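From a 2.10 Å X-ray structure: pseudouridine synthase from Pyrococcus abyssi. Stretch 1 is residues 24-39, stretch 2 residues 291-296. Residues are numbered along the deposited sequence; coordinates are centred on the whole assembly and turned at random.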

# COMPACT_ATOMS: atom_id res chain seq x y z
N LYS A 24 15.95 -38.64 40.14
CA LYS A 24 16.99 -39.34 39.40
C LYS A 24 16.87 -39.30 37.88
O LYS A 24 17.80 -39.69 37.18
CB LYS A 24 17.03 -40.81 39.85
CG LYS A 24 17.21 -41.00 41.35
CD LYS A 24 18.58 -40.55 41.82
CE LYS A 24 18.73 -40.76 43.33
NZ LYS A 24 20.10 -40.40 43.82
N ALA A 25 15.74 -38.81 37.36
CA ALA A 25 15.55 -38.76 35.91
C ALA A 25 16.67 -38.04 35.18
O ALA A 25 17.12 -36.97 35.60
CB ALA A 25 14.22 -38.13 35.58
N GLU A 26 17.12 -38.64 34.09
CA GLU A 26 18.18 -38.07 33.27
C GLU A 26 17.69 -38.17 31.83
O GLU A 26 16.75 -38.92 31.54
CB GLU A 26 19.47 -38.88 33.44
CG GLU A 26 20.01 -38.95 34.87
CD GLU A 26 20.35 -37.58 35.44
OE1 GLU A 26 20.70 -36.67 34.65
OE2 GLU A 26 20.30 -37.43 36.69
N THR A 27 18.31 -37.43 30.92
CA THR A 27 17.88 -37.46 29.53
C THR A 27 19.04 -37.83 28.62
O THR A 27 20.20 -37.56 28.95
CB THR A 27 17.26 -36.08 29.11
OG1 THR A 27 16.67 -36.19 27.81
CG2 THR A 27 18.32 -34.99 29.09
N ASN A 28 18.73 -38.45 27.49
CA ASN A 28 19.73 -38.86 26.51
C ASN A 28 20.18 -37.66 25.68
O ASN A 28 19.40 -37.10 24.91
CB ASN A 28 19.14 -39.93 25.58
CG ASN A 28 20.17 -40.52 24.62
OD1 ASN A 28 20.98 -39.79 24.03
ND2 ASN A 28 20.12 -41.83 24.43
N PRO A 29 21.44 -37.24 25.83
CA PRO A 29 21.96 -36.09 25.07
C PRO A 29 21.89 -36.26 23.56
O PRO A 29 21.93 -35.27 22.83
CB PRO A 29 23.39 -35.95 25.58
CG PRO A 29 23.76 -37.36 25.94
CD PRO A 29 22.51 -37.87 26.63
N LYS A 30 21.76 -37.49 23.09
CA LYS A 30 21.70 -37.74 21.65
C LYS A 30 20.29 -37.54 21.10
O LYS A 30 20.11 -37.30 19.91
CB LYS A 30 22.17 -39.16 21.33
CG LYS A 30 23.59 -39.48 21.79
CD LYS A 30 24.61 -38.54 21.16
CE LYS A 30 26.01 -38.79 21.70
NZ LYS A 30 27.00 -37.85 21.10
N TRP A 31 19.29 -37.63 21.98
CA TRP A 31 17.91 -37.46 21.55
C TRP A 31 17.44 -36.02 21.69
O TRP A 31 17.57 -35.41 22.75
CB TRP A 31 17.00 -38.39 22.35
CG TRP A 31 17.27 -39.85 22.06
CD1 TRP A 31 18.03 -40.36 21.04
CD2 TRP A 31 16.73 -40.97 22.76
NE1 TRP A 31 18.00 -41.73 21.07
CE2 TRP A 31 17.21 -42.13 22.11
CE3 TRP A 31 15.89 -41.11 23.87
CZ2 TRP A 31 16.87 -43.42 22.54
CZ3 TRP A 31 15.55 -42.40 24.30
CH2 TRP A 31 16.05 -43.53 23.63
N GLY A 32 16.90 -35.48 20.60
CA GLY A 32 16.42 -34.11 20.64
C GLY A 32 17.53 -33.09 20.61
O GLY A 32 18.66 -33.40 20.22
N PHE A 33 17.21 -31.87 21.02
CA PHE A 33 18.18 -30.78 21.03
C PHE A 33 17.79 -29.72 22.04
O PHE A 33 16.62 -29.58 22.38
CB PHE A 33 18.21 -30.02 19.69
CG PHE A 33 18.37 -30.89 18.48
CD1 PHE A 33 19.62 -31.04 17.89
CD2 PHE A 33 17.27 -31.51 17.90
CE1 PHE A 33 19.77 -31.80 16.72
CE2 PHE A 33 17.40 -32.27 16.75
CZ PHE A 33 18.65 -32.41 16.15
N PRO A 34 18.78 -28.99 22.57
CA PRO A 34 18.42 -27.93 23.51
C PRO A 34 17.66 -27.01 22.54
O PRO A 34 18.13 -26.77 21.43
CB PRO A 34 19.77 -27.36 23.91
CG PRO A 34 20.66 -28.57 23.88
CD PRO A 34 20.24 -29.26 22.60
N PRO A 35 16.48 -26.51 22.94
CA PRO A 35 15.67 -25.63 22.08
C PRO A 35 16.42 -24.59 21.25
O PRO A 35 16.12 -24.39 20.06
CB PRO A 35 14.70 -24.99 23.08
CG PRO A 35 14.52 -26.07 24.10
CD PRO A 35 15.93 -26.58 24.30
N ASP A 36 17.39 -23.92 21.86
CA ASP A 36 18.15 -22.88 21.17
C ASP A 36 19.38 -23.38 20.41
O ASP A 36 20.14 -22.58 19.87
CB ASP A 36 18.60 -21.82 22.18
CG ASP A 36 19.59 -22.36 23.19
OD1 ASP A 36 19.29 -23.40 23.83
OD2 ASP A 36 20.68 -21.76 23.33
N LYS A 37 19.57 -24.69 20.35
CA LYS A 37 20.72 -25.25 19.65
C LYS A 37 20.28 -26.17 18.53
O LYS A 37 20.92 -27.19 18.28
CB LYS A 37 21.61 -26.02 20.63
CG LYS A 37 22.35 -25.14 21.62
CD LYS A 37 23.40 -24.29 20.91
CE LYS A 37 24.08 -23.33 21.88
NZ LYS A 37 24.66 -24.06 23.05
N ARG A 38 19.19 -25.82 17.87
CA ARG A 38 18.70 -26.65 16.79
C ARG A 38 19.26 -26.24 15.43
O ARG A 38 19.41 -25.05 15.16
CB ARG A 38 17.16 -26.62 16.77
CG ARG A 38 16.55 -27.29 18.00
CD ARG A 38 15.08 -27.68 17.82
NE ARG A 38 14.20 -26.56 18.08
CZ ARG A 38 13.29 -26.49 19.06
NH1 ARG A 38 13.13 -27.50 19.90
NH2 ARG A 38 12.58 -25.39 19.21
N PRO A 39 19.61 -27.22 14.58
CA PRO A 39 20.15 -26.90 13.25
C PRO A 39 19.19 -25.90 12.61
O PRO A 39 17.97 -26.05 12.75
CB PRO A 39 20.14 -28.26 12.55
CG PRO A 39 20.37 -29.23 13.68
CD PRO A 39 19.49 -28.67 14.78
N THR A 291 10.21 -31.84 27.55
CA THR A 291 11.20 -32.90 27.71
C THR A 291 12.14 -32.36 28.77
O THR A 291 12.08 -31.17 29.13
CB THR A 291 12.08 -33.11 26.47
OG1 THR A 291 12.88 -31.94 26.27
CG2 THR A 291 11.24 -33.40 25.22
N LEU A 292 13.04 -33.21 29.25
CA LEU A 292 14.01 -32.80 30.25
C LEU A 292 15.03 -31.79 29.70
O LEU A 292 15.83 -31.25 30.45
CB LEU A 292 14.73 -34.03 30.83
CG LEU A 292 13.75 -34.89 31.64
CD1 LEU A 292 14.40 -36.18 32.14
CD2 LEU A 292 13.24 -34.06 32.79
N LYS A 293 14.99 -31.54 28.39
CA LYS A 293 15.89 -30.57 27.78
C LYS A 293 15.11 -29.28 27.54
O LYS A 293 15.57 -28.39 26.85
CB LYS A 293 16.44 -31.09 26.45
CG LYS A 293 17.26 -32.37 26.56
CD LYS A 293 17.90 -32.71 25.21
CE LYS A 293 18.57 -34.08 25.24
NZ LYS A 293 17.59 -35.18 25.52
N ASP A 294 13.92 -29.20 28.13
CA ASP A 294 13.05 -28.04 27.97
C ASP A 294 12.52 -27.82 26.55
O ASP A 294 12.27 -26.68 26.13
CB ASP A 294 13.75 -26.78 28.50
CG ASP A 294 14.05 -26.87 30.00
OD1 ASP A 294 13.19 -27.40 30.74
OD2 ASP A 294 15.13 -26.42 30.43
N GLU A 295 12.34 -28.91 25.81
CA GLU A 295 11.78 -28.81 24.46
C GLU A 295 10.28 -28.99 24.65
O GLU A 295 9.86 -29.73 25.52
CB GLU A 295 12.26 -29.96 23.57
CG GLU A 295 13.76 -30.06 23.35
CD GLU A 295 14.19 -31.48 23.02
OE1 GLU A 295 14.29 -32.30 23.95
OE2 GLU A 295 14.40 -31.76 21.82
N LEU A 296 9.48 -28.31 23.84
CA LEU A 296 8.04 -28.44 23.95
C LEU A 296 7.61 -29.73 23.28
O LEU A 296 7.86 -29.95 22.09
CB LEU A 296 7.35 -27.26 23.28
CG LEU A 296 5.82 -27.35 23.14
CD1 LEU A 296 5.18 -27.35 24.52
CD2 LEU A 296 5.32 -26.15 22.32

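This is a loop-against-loop contact in which two charged side chains of the second stretch, Lys293 and Glu295, bind mainly to the backbone of the first, with close packing around them. Together the two surfaces bury 529 Å². The touching residues are at least 257 positions apart in the sequence, so the contact ties together distant parts of one chain.

The first stretch has no regular helix or strand. The second is built around a type I turn from Thr291 to Asp294. The backbones come nearest at Pro34 and Lys293, and at Pro35 and Glu295, with CA to CA distances of 5.6 Å in both pairs. Thr27 and Leu292 follow, with their CA atoms 6.1 Å apart. No backbone-to-backbone hydrogen bond crosses the contact.

Lys293 is the centre of the contact and has the largest covered area, 130 Å². Its CA-to-CB bond points toward the first stretch. Chi2 and chi3 are both t, so the chain is extended as far as CE, and chi4 is p. Lys293 NZ donates three hydrogen bonds: to Thr27 OG1 at 2.7 Å, to Asn28 O at 2.7 Å and to Trp31 O at 2.8 Å. An ammonium group has three hydrogens, and three oxygens suit it well. The two carbonyls belong to the ends of a type I turn from Asn28 to Trp31. The turn is closed by Trp31 N donating to Asn28 O at 3.0 Å, so Asn28 O serves both the turn and the lysine. Asn28 OD1 also accepts from Lys30 N at 2.6 Å, inside the turn. The aliphatic part of the lysine packs as well, with Lys293 CE 3.9 Å from Pro29 CA.

Glu295 makes the second polar link. Its CA-to-CB bond points sideways, but the end of the side chain comes nearer. Glu295 OE2 accepts a hydrogen bond from Phe33 N at 2.9 Å, and the angle of 167° is close to straight. Glu295 OE2 also lies 3.3 Å from Gly32 CA. Gly32 has no side chain, and an ideal CB there would sit 2.4 Å from Glu295 OE2, a clash. Its positive phi of 75° also favours glycine. The other carboxylate oxygen, Glu295 OE1, accepts from Thr291 OG1 at 2.7 Å. Thr291 OG1 in turn accepts from Lys293 N at 3.0 Å and from Glu295 N at 3.1 Å. Through the Thr291 hydroxyl, these bonds link the carboxylate to the backbone NH of Lys293, in the turn, and of Glu295, just after it.

Close packing extends the interface. The CA-to-CB bond of Leu292 points toward the first stretch. Leu292 CD1 forms an apolar pair with Ala25 CB at 4.0 Å and lies 3.7 Å from Glu26 O. Leu292 CB meets Thr27 CB at 3.7 Å. Pro35 packs beside the second backbone: Pro35 CD is 3.1 Å from Lys293 O, and Pro35 CG is 3.1 Å from Asp294 O. These are close carbon-to-oxygen contacts. Pro35 CG also lies 4.1 Å from Glu295 CG.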